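DTDP-4-amino-4,6-dideoxyglucose formyltransferase (Mycobacterium tuberculosis CAS/NITR204, PDB 5VYQ) probably transfers a formyl group from a folate cofactor to the sugar amino group of dTDP-4-amino-4,6-dideoxyglucose. Local coordinates at residues Leu220-Ala231 / Val241-Pro249; Ala33-His44 / Glu166-Asp175. All coordinates share one frame; numbering follows the deposited sequence.

Contact 1: Leu220-Ala231 / Val241-Pro249; sequences LRALTHDDFRNA and VFVRVVLEP. With 0FX (dTDP-4-amino-4,6-dideoxyglucose), chain D; EP1 (3-[4-(2-hydroxyethyl)piperazin-1-yl]propane-1-sulfonic acid), chain J; EDO (1,2-ethanediol), chain F.
In the C-terminal dimerization region, the end of helix 213-222 and the loop after it lie along strand 240-249, where T224 meets V245 and A231 meets V243. V245 N donates to T224 OG1 at 3.0 Å along a nearly straight line (171°). The same hydroxyl donates to L220 O, so its proton is spoken for and OG1 links the helix end to the strand. V245 CG1 sits between its own backbone N and carbonyl carbon (chi1 69°), which brings it against R221 CA at 3.7 Å and beside L220 CB. Further along, V243 N donates a hydrogen bond to A231 O at 2.9 Å. Water 1 joins L223 O, A231 N and V243 O where the backbones part. The loop's far side holds nucleotide: N230 pairs with the pyrimidine of dTDP-4-amino-4,6-dideoxyglucose, OD1 accepting from N31 at 2.8 Å and ND2 donating to O21, while ND2 also donates to L223 O. The F228 ring lies between that base and EP1 C2. The strand's other edge continues the sheet into the second subunit, whose E248 takes R229 NH2 in a salt bridge. R229 CB stands over the F242 ring, 3.9 Å from its centroid.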
loop_
_atom_site.group_PDB
_atom_site.type_symbol
_atom_site.label_atom_id
_atom_site.label_comp_id
_atom_site.label_asym_id
_atom_site.label_seq_id
_atom_site.Cartn_x
_atom_site.Cartn_y
_atom_site.Cartn_z
ATOM N N LEU A 220 3.029 1.282 9.579
ATOM C CA LEU A 220 2.898 0.643 8.296
ATOM C C LEU A 220 4.065 0.947 7.370
ATOM O O LEU A 220 4.566 0.071 6.687
ATOM C CB LEU A 220 1.638 1.056 7.574
ATOM C CG LEU A 220 0.333 0.637 8.198
ATOM C CD1 LEU A 220 -0.761 1.090 7.242
ATOM C CD2 LEU A 220 0.317 -0.866 8.397
ATOM N N ARG A 221 4.511 2.204 7.343
ATOM C CA ARG A 221 5.596 2.523 6.413
ATOM C C ARG A 221 6.924 1.923 6.938
ATOM O O ARG A 221 7.821 1.582 6.166
ATOM C CB ARG A 221 5.670 4.055 6.215
ATOM C CG ARG A 221 6.245 4.896 7.328
ATOM C CD ARG A 221 5.848 6.354 7.145
ATOM N NE ARG A 221 6.342 7.269 8.177
ATOM C CZ ARG A 221 7.394 8.069 8.069
ATOM N NH1 ARG A 221 8.178 8.066 7.012
ATOM N NH2 ARG A 221 7.621 8.920 9.047
ATOM N N ALA A 222 7.082 1.874 8.262
ATOM C CA ALA A 222 8.239 1.202 8.833
ATOM C C ALA A 222 8.350 -0.263 8.394
ATOM O O ALA A 222 9.473 -0.794 8.264
ATOM C CB ALA A 222 8.246 1.320 10.344
ATOM N N LEU A 223 7.193 -0.916 8.192
ATOM C CA LEU A 223 7.128 -2.302 7.810
ATOM C C LEU A 223 6.980 -2.525 6.333
ATOM O O LEU A 223 6.836 -3.648 5.876
ATOM C CB LEU A 223 5.976 -2.999 8.564
ATOM C CG LEU A 223 6.151 -2.996 10.082
ATOM C CD1 LEU A 223 4.900 -3.394 10.868
ATOM C CD2 LEU A 223 7.304 -3.928 10.439
ATOM N N THR A 224 7.082 -1.440 5.572
ATOM C CA THR A 224 7.013 -1.481 4.161
ATOM C C THR A 224 8.405 -1.446 3.571
ATOM O O THR A 224 9.171 -0.502 3.746
ATOM C CB THR A 224 6.124 -0.363 3.606
ATOM O OG1 THR A 224 4.760 -0.577 4.030
ATOM C CG2 THR A 224 6.123 -0.449 2.086
ATOM N N HIS A 225 8.724 -2.482 2.805
ATOM C CA HIS A 225 10.082 -2.623 2.260
ATOM C C HIS A 225 10.033 -3.449 0.991
ATOM O O HIS A 225 10.000 -4.674 1.051
ATOM C CB HIS A 225 11.014 -3.295 3.279
ATOM C CG HIS A 225 12.459 -3.148 2.936
ATOM N ND1 HIS A 225 13.349 -2.430 3.711
ATOM C CD2 HIS A 225 13.163 -3.600 1.867
ATOM C CE1 HIS A 225 14.546 -2.499 3.155
ATOM N NE2 HIS A 225 14.470 -3.215 2.046
ATOM N N ASP A 226 9.949 -2.754 -0.126
ATOM C CA ASP A 226 9.729 -3.404 -1.408
ATOM C C ASP A 226 8.537 -4.381 -1.278
ATOM O O ASP A 226 7.486 -3.998 -0.753
ATOM C CB ASP A 226 11.029 -4.064 -1.864
ATOM C CG ASP A 226 12.110 -3.059 -2.110
ATOM O OD1 ASP A 226 11.773 -1.996 -2.670
ATOM O OD2 ASP A 226 13.267 -3.373 -1.739
ATOM N N ASP A 227 8.672 -5.620 -1.715
ATOM C CA ASP A 227 7.500 -6.490 -1.597
ATOM C C ASP A 227 7.574 -7.482 -0.459
ATOM O O ASP A 227 6.802 -8.451 -0.467
ATOM C CB ASP A 227 7.235 -7.237 -2.897
ATOM C CG ASP A 227 8.349 -8.174 -3.263
ATOM O OD1 ASP A 227 8.233 -8.792 -4.349
ATOM O OD2 ASP A 227 9.330 -8.307 -2.500
ATOM N N PHE A 228 8.463 -7.260 0.507
ATOM C CA PHE A 228 8.446 -8.081 1.704
ATOM C C PHE A 228 7.069 -8.077 2.357
ATOM O O PHE A 228 6.450 -7.040 2.546
ATOM C CB PHE A 228 9.462 -7.653 2.768
ATOM C CG PHE A 228 10.888 -8.101 2.483
ATOM C CD1 PHE A 228 11.249 -9.443 2.577
ATOM C CD2 PHE A 228 11.873 -7.176 2.173
ATOM C CE1 PHE A 228 12.569 -9.846 2.368
ATOM C CE2 PHE A 228 13.184 -7.558 1.945
ATOM C CZ PHE A 228 13.529 -8.904 2.055
ATOM N N ARG A 229 6.556 -9.256 2.675
ATOM C CA ARG A 229 5.309 -9.385 3.407
ATOM C C ARG A 229 5.596 -9.345 4.907
ATOM O O ARG A 229 5.504 -10.348 5.603
ATOM C CB ARG A 229 4.649 -10.717 3.036
ATOM C CG ARG A 229 4.061 -10.708 1.661
ATOM C CD ARG A 229 3.631 -12.125 1.309
ATOM N NE ARG A 229 3.173 -12.129 -0.074
ATOM C CZ ARG A 229 3.559 -12.994 -1.010
ATOM N NH1 ARG A 229 4.438 -13.963 -0.747
ATOM N NH2 ARG A 229 3.042 -12.892 -2.233
ATOM N N ASN A 230 5.910 -8.163 5.431
ATOM C CA ASN A 230 6.262 -8.009 6.814
ATOM C C ASN A 230 5.062 -7.837 7.746
ATOM O O ASN A 230 4.918 -8.580 8.695
ATOM C CB ASN A 230 7.165 -6.765 7.008
ATOM C CG ASN A 230 8.543 -6.880 6.371
ATOM O OD1 ASN A 230 9.224 -7.932 6.420
ATOM N ND2 ASN A 230 8.993 -5.787 5.821
ATOM N N ALA A 231 4.254 -6.789 7.547
ATOM C CA ALA A 231 3.139 -6.519 8.450
ATOM C C ALA A 231 1.952 -7.463 8.146
ATOM O O ALA A 231 1.684 -7.756 6.965
ATOM C CB ALA A 231 2.676 -5.106 8.211
ATOM N N VAL A 241 -3.656 -11.652 7.055
ATOM C CA VAL A 241 -3.603 -10.756 5.920
ATOM C C VAL A 241 -2.344 -9.885 6.010
ATOM O O VAL A 241 -2.143 -9.283 7.034
ATOM C CB VAL A 241 -4.845 -9.854 5.856
ATOM C CG1 VAL A 241 -4.766 -8.918 4.675
ATOM C CG2 VAL A 241 -6.164 -10.656 5.788
ATOM N N PHE A 242 -1.617 -9.785 4.915
ATOM C CA PHE A 242 -0.390 -8.980 4.853
ATOM C C PHE A 242 -0.686 -7.568 4.372
ATOM O O PHE A 242 -1.615 -7.334 3.611
ATOM C CB PHE A 242 0.644 -9.634 3.924
ATOM C CG PHE A 242 1.122 -10.948 4.440
ATOM C CD1 PHE A 242 1.930 -10.990 5.552
ATOM C CD2 PHE A 242 0.696 -12.139 3.860
ATOM C CE1 PHE A 242 2.367 -12.189 6.086
ATOM C CE2 PHE A 242 1.131 -13.348 4.383
ATOM C CZ PHE A 242 1.954 -13.371 5.505
ATOM N N VAL A 243 0.067 -6.577 4.847
ATOM C CA VAL A 243 -0.284 -5.189 4.575
ATOM C C VAL A 243 1.000 -4.424 4.260
ATOM O O VAL A 243 1.970 -4.570 4.993
ATOM C CB VAL A 243 -0.816 -4.449 5.823
ATOM C CG1 VAL A 243 -1.359 -3.085 5.413
ATOM C CG2 VAL A 243 -1.862 -5.240 6.566
ATOM N N ARG A 244 0.995 -3.617 3.205
ATOM C CA ARG A 244 2.056 -2.598 3.041
ATOM C C ARG A 244 1.431 -1.318 2.525
ATOM O O ARG A 244 0.279 -1.348 2.036
ATOM C CB ARG A 244 3.181 -3.100 2.140
ATOM C CG ARG A 244 2.793 -3.328 0.715
ATOM C CD ARG A 244 4.008 -3.912 -0.031
ATOM N NE ARG A 244 3.651 -4.531 -1.310
ATOM C CZ ARG A 244 3.421 -3.878 -2.450
ATOM N NH1 ARG A 244 3.490 -2.553 -2.576
ATOM N NH2 ARG A 244 3.095 -4.583 -3.520
ATOM N N VAL A 245 2.141 -0.200 2.655
ATOM C CA VAL A 245 1.612 1.087 2.228
ATOM C C VAL A 245 2.426 1.640 1.063
ATOM O O VAL A 245 3.593 1.305 0.893
ATOM C CB VAL A 245 1.538 2.021 3.438
ATOM C CG1 VAL A 245 2.913 2.403 3.928
ATOM C CG2 VAL A 245 0.692 3.246 3.216
ATOM N N VAL A 246 1.770 2.459 0.255
ATOM C CA VAL A 246 2.362 3.198 -0.862
ATOM C C VAL A 246 2.160 4.673 -0.562
ATOM O O VAL A 246 1.044 5.158 -0.439
ATOM C CB VAL A 246 1.709 2.842 -2.193
ATOM C CG1 VAL A 246 2.351 3.600 -3.339
ATOM C CG2 VAL A 246 1.836 1.335 -2.401
ATOM N N LEU A 247 3.270 5.391 -0.409
ATOM C CA LEU A 247 3.242 6.806 -0.098
ATOM C C LEU A 247 3.899 7.555 -1.251
ATOM O O LEU A 247 4.995 7.218 -1.650
ATOM C CB LEU A 247 4.040 7.115 1.169
ATOM C CG LEU A 247 3.569 6.368 2.421
ATOM C CD1 LEU A 247 4.473 6.573 3.616
ATOM C CD2 LEU A 247 2.163 6.791 2.764
ATOM N N GLU A 248 3.269 8.608 -1.716
ATOM C CA GLU A 248 3.824 9.414 -2.801
ATOM C C GLU A 248 3.650 10.871 -2.476
ATOM O O GLU A 248 2.531 11.394 -2.347
ATOM C CB GLU A 248 3.125 9.013 -4.096
ATOM C CG GLU A 248 3.507 9.829 -5.326
ATOM C CD GLU A 248 2.455 9.810 -6.435
ATOM O OE1 GLU A 248 1.527 8.978 -6.396
ATOM O OE2 GLU A 248 2.506 10.660 -7.351
ATOM N N PRO A 249 4.768 11.608 -2.385
ATOM C CA PRO A 249 4.593 13.012 -2.054
ATOM C C PRO A 249 4.130 13.761 -3.300
ATOM O O PRO A 249 4.502 13.379 -4.404
ATOM C CB PRO A 249 6.004 13.455 -1.657
ATOM C CG PRO A 249 6.926 12.518 -2.320
ATOM C CD PRO A 249 6.188 11.217 -2.476
HETATM O O4P 0FX D . 21.029 -4.738 6.071
HETATM P P2 0FX D . 21.325 -6.092 6.621
HETATM O O3P 0FX D . 22.428 -6.869 5.937
HETATM O O1G 0FX D . 21.536 -5.777 8.190
HETATM C C1G 0FX D . 21.305 -6.742 9.201
HETATM C C2G 0FX D . 21.074 -5.967 10.505
HETATM O O2G 0FX D . 19.977 -5.077 10.255
HETATM C C3G 0FX D . 22.320 -5.124 10.827
HETATM O O3G 0FX D . 22.086 -4.227 11.941
HETATM C C4G 0FX D . 23.517 -6.054 10.976
HETATM N N4A 0FX D . 24.695 -5.187 11.219
HETATM C C5G 0FX D . 23.663 -6.880 9.697
HETATM C C6G 0FX D . 24.650 -8.011 9.978
HETATM O O5G 0FX D . 22.464 -7.577 9.313
HETATM O OPP 0FX D . 20.002 -7.007 6.685
HETATM P P 0FX D . 19.185 -7.738 5.499
HETATM O O1P 0FX D . 18.727 -9.027 6.062
HETATM O O2P 0FX D . 19.986 -7.650 4.225
HETATM O O5 0FX D . 17.898 -6.808 5.271
HETATM C C5 0FX D . 17.995 -5.546 4.653
HETATM C C4 0FX D . 16.704 -4.784 4.885
HETATM O O4 0FX D . 15.653 -5.486 4.226
HETATM C C3 0FX D . 16.207 -4.681 6.326
HETATM O O3 0FX D . 16.806 -3.562 6.991
HETATM C C2 0FX D . 14.706 -4.496 6.225
HETATM C C1 0FX D . 14.449 -5.324 4.987
HETATM N N11 0FX D . 13.947 -6.663 5.319
HETATM C C61 0FX D . 14.682 -7.793 5.259
HETATM C C51 0FX D . 14.127 -9.025 5.552
HETATM C C5A 0FX D . 14.997 -10.256 5.515
HETATM C C21 0FX D . 12.581 -6.812 5.543
HETATM O O21 0FX D . 11.840 -5.729 5.551
HETATM N N31 0FX D . 12.013 -7.982 5.841
HETATM C C41 0FX D . 12.774 -9.099 5.790
HETATM O O41 0FX D . 12.168 -10.271 6.068
HETATM O O2S EP1 J . 6.828 -12.252 0.641
HETATM S S EP1 J . 8.086 -12.557 1.272
HETATM O O3S EP1 J . 8.288 -11.615 2.353
HETATM O O1S EP1 J . 8.037 -14.050 1.929
HETATM C C11 EP1 J . 9.347 -12.660 0.161
HETATM C C10 EP1 J . 9.593 -11.393 -0.646
HETATM C C9 EP1 J . 10.862 -11.506 -1.484
HETATM N N1 EP1 J . 11.218 -10.176 -2.027
HETATM C C2 EP1 J . 11.983 -9.395 -1.034
HETATM C C3 EP1 J . 12.431 -8.046 -1.600
HETATM N N4 EP1 J . 13.326 -8.254 -2.753
HETATM C C5 EP1 J . 12.593 -8.996 -3.794
HETATM C C6 EP1 J . 12.004 -10.316 -3.274
HETATM C C7 EP1 J . 13.784 -6.950 -3.278
HETATM C C8 EP1 J . 14.915 -6.376 -2.419
HETATM O O8 EP1 J . 14.505 -5.544 -1.314
HETATM C C1 EDO F . 6.985 2.638 -1.815
HETATM O O1 EDO F . 5.885 2.544 -2.730
HETATM C C2 EDO F . 6.442 2.845 -0.410
HETATM O O2 EDO F . 5.876 4.151 -0.316
HETATM O O HOH W 1 4.679 -5.268 5.047
HETATM O O HOH W 2 3.969 -7.374 0.047
#

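Contact 2: Ala33-His44 / Glu166-Asp175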
loop_
_atom_site.group_PDB
_atom_site.type_symbol
_atom_site.label_atom_id
_atom_site.label_comp_id
_atom_site.label_asym_id
_atom_site.label_seq_id
_atom_site.Cartn_x
_atom_site.Cartn_y
_atom_site.Cartn_z
ATOM N N ALA A 33 26.460 -4.819 0.176
ATOM C CA ALA A 33 27.717 -4.690 0.891
ATOM C C ALA A 33 28.765 -5.555 0.189
ATOM O O ALA A 33 29.942 -5.233 0.149
ATOM C CB ALA A 33 27.555 -5.091 2.335
ATOM N N HIS A 34 28.329 -6.660 -0.411
ATOM C CA HIS A 34 29.290 -7.528 -1.088
ATOM C C HIS A 34 29.835 -6.842 -2.351
ATOM O O HIS A 34 31.025 -6.890 -2.668
ATOM C CB HIS A 34 28.634 -8.846 -1.451
ATOM C CG HIS A 34 29.510 -9.696 -2.302
ATOM N ND1 HIS A 34 29.422 -9.680 -3.670
ATOM C CD2 HIS A 34 30.524 -10.535 -1.995
ATOM C CE1 HIS A 34 30.318 -10.503 -4.178
ATOM N NE2 HIS A 34 31.009 -11.028 -3.183
ATOM N N ALA A 35 28.959 -6.176 -3.090
ATOM C CA ALA A 35 29.398 -5.415 -4.261
ATOM C C ALA A 35 30.389 -4.330 -3.900
ATOM O O ALA A 35 31.340 -4.058 -4.622
ATOM C CB ALA A 35 28.204 -4.818 -5.001
ATOM N N LEU A 36 30.169 -3.678 -2.758
ATOM C CA LEU A 36 31.121 -2.697 -2.278
ATOM C C LEU A 36 32.472 -3.338 -1.932
ATOM O O LEU A 36 33.522 -2.799 -2.312
ATOM C CB LEU A 36 30.523 -1.990 -1.057
ATOM C CG LEU A 36 31.339 -0.950 -0.304
ATOM C CD1 LEU A 36 31.709 0.207 -1.218
ATOM C CD2 LEU A 36 30.538 -0.414 0.859
ATOM N N ALA A 37 32.450 -4.461 -1.219
ATOM C CA ALA A 37 33.654 -5.253 -0.931
ATOM C C ALA A 37 34.448 -5.567 -2.242
ATOM O O ALA A 37 35.680 -5.382 -2.292
ATOM C CB ALA A 37 33.296 -6.525 -0.198
ATOM N N VAL A 38 33.740 -6.020 -3.264
ATOM C CA VAL A 38 34.363 -6.336 -4.558
ATOM C C VAL A 38 35.026 -5.100 -5.148
ATOM O O VAL A 38 36.146 -5.115 -5.672
ATOM C CB VAL A 38 33.338 -6.961 -5.530
ATOM C CG1 VAL A 38 33.847 -6.968 -6.977
ATOM C CG2 VAL A 38 32.993 -8.348 -5.037
ATOM N N ASP A 39 34.344 -3.974 -5.072
ATOM C CA ASP A 39 34.925 -2.721 -5.555
ATOM C C ASP A 39 36.153 -2.341 -4.777
ATOM O O ASP A 39 37.125 -1.846 -5.348
ATOM C CB ASP A 39 33.935 -1.573 -5.461
ATOM C CG ASP A 39 32.900 -1.632 -6.531
ATOM O OD1 ASP A 39 33.081 -2.402 -7.494
ATOM O OD2 ASP A 39 31.924 -0.883 -6.399
ATOM N N LEU A 40 36.143 -2.577 -3.459
ATOM C CA LEU A 40 37.329 -2.275 -2.666
ATOM C C LEU A 40 38.528 -3.161 -3.030
ATOM O O LEU A 40 39.697 -2.755 -2.891
ATOM C CB LEU A 40 37.075 -2.430 -1.174
ATOM C CG LEU A 40 36.299 -1.343 -0.452
ATOM C CD1 LEU A 40 36.215 -1.783 1.003
ATOM C CD2 LEU A 40 37.047 -0.010 -0.498
ATOM N N GLN A 41 38.227 -4.379 -3.444
ATOM C CA GLN A 41 39.266 -5.308 -3.894
ATOM C C GLN A 41 40.054 -4.772 -5.079
ATOM O O GLN A 41 41.220 -5.135 -5.252
ATOM C CB GLN A 41 38.677 -6.646 -4.241
ATOM C CG GLN A 41 38.516 -7.557 -3.054
ATOM C CD GLN A 41 38.012 -8.919 -3.520
ATOM O OE1 GLN A 41 37.071 -9.000 -4.297
ATOM N NE2 GLN A 41 38.625 -9.985 -3.063
ATOM N N ALA A 42 39.454 -3.896 -5.876
ATOM C CA ALA A 42 40.205 -3.212 -6.923
ATOM C C ALA A 42 41.138 -2.140 -6.347
ATOM O O ALA A 42 42.146 -1.786 -6.932
ATOM C CB ALA A 42 39.222 -2.602 -7.918
ATOM N N ARG A 43 40.834 -1.609 -5.179
ATOM C CA ARG A 43 41.633 -0.581 -4.531
ATOM C C ARG A 43 42.709 -1.148 -3.587
ATOM O O ARG A 43 43.488 -0.393 -2.981
ATOM C CB ARG A 43 40.674 0.264 -3.682
ATOM C CG ARG A 43 41.132 1.668 -3.350
ATOM C CD ARG A 43 39.989 2.384 -2.659
ATOM N NE ARG A 43 40.593 3.417 -1.831
ATOM C CZ ARG A 43 39.968 4.404 -1.191
ATOM N NH1 ARG A 43 40.716 5.260 -0.460
ATOM N NH2 ARG A 43 38.643 4.551 -1.313
ATOM N N HIS A 44 42.727 -2.458 -3.393
ATOM C CA HIS A 44 43.580 -3.032 -2.351
ATOM C C HIS A 44 43.761 -4.504 -2.688
ATOM O O HIS A 44 42.825 -5.289 -2.611
ATOM C CB HIS A 44 42.973 -2.870 -0.943
ATOM C CG HIS A 44 43.863 -3.363 0.158
ATOM N ND1 HIS A 44 44.738 -2.551 0.839
ATOM C CD2 HIS A 44 44.006 -4.599 0.696
ATOM C CE1 HIS A 44 45.389 -3.264 1.738
ATOM N NE2 HIS A 44 44.974 -4.518 1.659
ATOM N N GLU A 166 26.517 4.167 2.795
ATOM C CA GLU A 166 27.521 3.243 3.227
ATOM C C GLU A 166 28.666 3.252 2.235
ATOM O O GLU A 166 29.829 3.267 2.652
ATOM C CB GLU A 166 26.907 1.841 3.306
ATOM C CG GLU A 166 27.800 0.808 3.841
ATOM C CD GLU A 166 27.019 -0.481 4.198
ATOM O OE1 GLU A 166 27.357 -1.395 3.499
ATOM O OE2 GLU A 166 26.114 -0.565 5.043
ATOM N N ARG A 167 28.328 3.257 0.947
ATOM C CA ARG A 167 29.357 3.255 -0.085
ATOM C C ARG A 167 30.193 4.536 -0.004
ATOM O O ARG A 167 31.435 4.472 -0.037
ATOM C CB ARG A 167 28.720 3.100 -1.459
ATOM C CG ARG A 167 29.669 3.423 -2.626
ATOM C CD ARG A 167 29.040 3.123 -3.966
ATOM N NE ARG A 167 28.884 1.675 -4.130
ATOM C CZ ARG A 167 29.858 0.856 -4.556
ATOM N NH1 ARG A 167 29.607 -0.469 -4.635
ATOM N NH2 ARG A 167 31.078 1.350 -4.888
ATOM N N GLU A 168 29.522 5.676 0.204
ATOM C CA GLU A 168 30.194 6.979 0.327
ATOM C C GLU A 168 31.179 6.973 1.501
ATOM O O GLU A 168 32.345 7.370 1.414
ATOM C CB GLU A 168 29.138 8.112 0.426
ATOM C CG GLU A 168 28.520 8.370 -0.960
ATOM C CD GLU A 168 27.232 9.172 -1.126
ATOM O OE1 GLU A 168 26.600 9.708 -0.189
ATOM O OE2 GLU A 168 26.825 9.277 -2.305
ATOM N N LEU A 169 30.704 6.533 2.655
ATOM C CA LEU A 169 31.480 6.602 3.859
ATOM C C LEU A 169 32.662 5.660 3.857
ATOM O O LEU A 169 33.777 5.984 4.291
ATOM C CB LEU A 169 30.515 6.328 5.015
ATOM C CG LEU A 169 30.901 6.852 6.362
ATOM C CD1 LEU A 169 31.016 8.377 6.340
ATOM C CD2 LEU A 169 29.869 6.344 7.376
ATOM N N VAL A 170 32.429 4.439 3.358
ATOM C CA VAL A 170 33.525 3.500 3.208
ATOM C C VAL A 170 34.636 3.966 2.256
ATOM O O VAL A 170 35.816 3.841 2.586
ATOM C CB VAL A 170 33.010 2.091 2.807
ATOM C CG1 VAL A 170 34.138 1.140 2.462
ATOM C CG2 VAL A 170 32.198 1.528 3.964
ATOM N N LEU A 171 34.241 4.466 1.089
ATOM C CA LEU A 171 35.206 4.966 0.108
ATOM C C LEU A 171 35.957 6.150 0.680
ATOM O O LEU A 171 37.164 6.256 0.470
ATOM C CB LEU A 171 34.571 5.297 -1.214
ATOM C CG LEU A 171 33.996 4.055 -1.881
ATOM C CD1 LEU A 171 33.247 4.378 -3.147
ATOM C CD2 LEU A 171 35.059 3.003 -2.170
ATOM N N GLU A 172 35.276 7.040 1.400
ATOM C CA GLU A 172 35.975 8.138 2.039
ATOM C C GLU A 172 37.012 7.719 3.061
ATOM O O GLU A 172 38.116 8.288 3.079
ATOM C CB GLU A 172 34.979 9.009 2.787
ATOM C CG GLU A 172 34.077 9.846 1.906
ATOM C CD GLU A 172 32.932 10.534 2.634
ATOM O OE1 GLU A 172 31.881 10.795 1.965
ATOM O OE2 GLU A 172 33.120 10.845 3.825
ATOM N N HIS A 173 36.645 6.771 3.941
ATOM C CA HIS A 173 37.462 6.437 5.071
ATOM C C HIS A 173 38.353 5.198 4.932
ATOM O O HIS A 173 38.991 4.819 5.898
ATOM C CB HIS A 173 36.619 6.346 6.346
ATOM C CG HIS A 173 36.000 7.647 6.706
ATOM N ND1 HIS A 173 36.700 8.634 7.371
ATOM C CD2 HIS A 173 34.777 8.157 6.442
ATOM C CE1 HIS A 173 35.910 9.671 7.548
ATOM N NE2 HIS A 173 34.743 9.415 6.984
ATOM N N PHE A 174 38.359 4.563 3.770
ATOM C CA PHE A 174 39.012 3.268 3.615
ATOM C C PHE A 174 40.484 3.339 4.020
ATOM O O PHE A 174 40.976 2.490 4.760
ATOM C CB PHE A 174 38.938 2.772 2.193
ATOM C CG PHE A 174 39.689 1.478 2.015
ATOM C CD1 PHE A 174 39.225 0.328 2.621
ATOM C CD2 PHE A 174 40.918 1.444 1.375
ATOM C CE1 PHE A 174 39.920 -0.871 2.509
ATOM C CE2 PHE A 174 41.626 0.256 1.266
ATOM C CZ PHE A 174 41.122 -0.914 1.808
ATOM N N ASP A 175 41.207 4.363 3.547
ATOM C CA ASP A 175 42.628 4.385 3.908
ATOM C C ASP A 175 42.825 4.365 5.424
ATOM O O ASP A 175 43.713 3.655 5.922
ATOM C CB ASP A 175 43.372 5.599 3.326
ATOM C CG ASP A 175 43.452 5.601 1.820
ATOM O OD1 ASP A 175 43.026 4.634 1.157
ATOM O OD2 ASP A 175 43.974 6.618 1.293
HETATM O O HOH W 3 40.372 6.675 1.911
HETATM O O HOH W 4 43.786 3.694 -1.100
#
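Helices 33-43 and 166-175 run side by side in nearly the same direction, their axes 10.8 Å apart at closest approach and crossing at -25°. L36, L40 and F174 fill the seam. L36 CG lies anti to its backbone N, and the two methyls divide the work: CD2 packs on V170 CG2, while CD1 rests over the middle of one face of the R167 guanidinium, 3.9 Å from R167 CZ. R167 bends at chi3 (-69°) and turns its end onto D39. In the D39 conformer described, NH1 and NH2 both grip the single oxygen OD2, NH2 at 2.8 Å, with the two group planes steeply inclined; a second conformer of D39 makes this salt bridge less certain. Both helices cover the same side of the mixed sheet of the formyltransferase domain, with L36 and L40 also touching F82 of strand 78-82 and F174 touching M47 of strand 47-50. One turn on, L40 CD1 meets V170 CG1, and CD2 lies over the F174 ring in a CH-pi contact, 4.2 Å from its centroid. The edge of F174 points at the face of H44 in an offset edge-to-face pair, planes at 74°; H44 NE2 is held by V22 O. R43 stretches over with an extended chain and lays one guanidinium face on F174 CB. Its NH2 donates to L171 O at 2.9 Å, on a lone pair in the carbonyl plane, and its NH1 forms a salt bridge with D175 OD1 at 2.9 Å. Water 4 connects R43 NE to that same D175 OD1.

How the contacts relate
The two contacts lie in series along the chain, 31 Å apart between centres and about 12 Å at their nearest atoms, and they do not touch. Helix 155-179, which supplies segment 166-175 of contact 2, also reaches toward contact 1: its Y159 meets the ring of H225, and S155 OG is hydrogen-bonded to H225 ND1. Both relate to dTDP-4-amino-4,6-dideoxyglucose, but at different ranges. Contact 1 holds the base end directly, whereas contact 2 stays back, the A33 side chain about 7 Å from the ligand. Its link is second-shell: E166 OE2 is hydrogen-bonded to H83 NE2, and H83 ND1 is hydrogen-bonded to the ligand. Only contact 1 borders the second subunit.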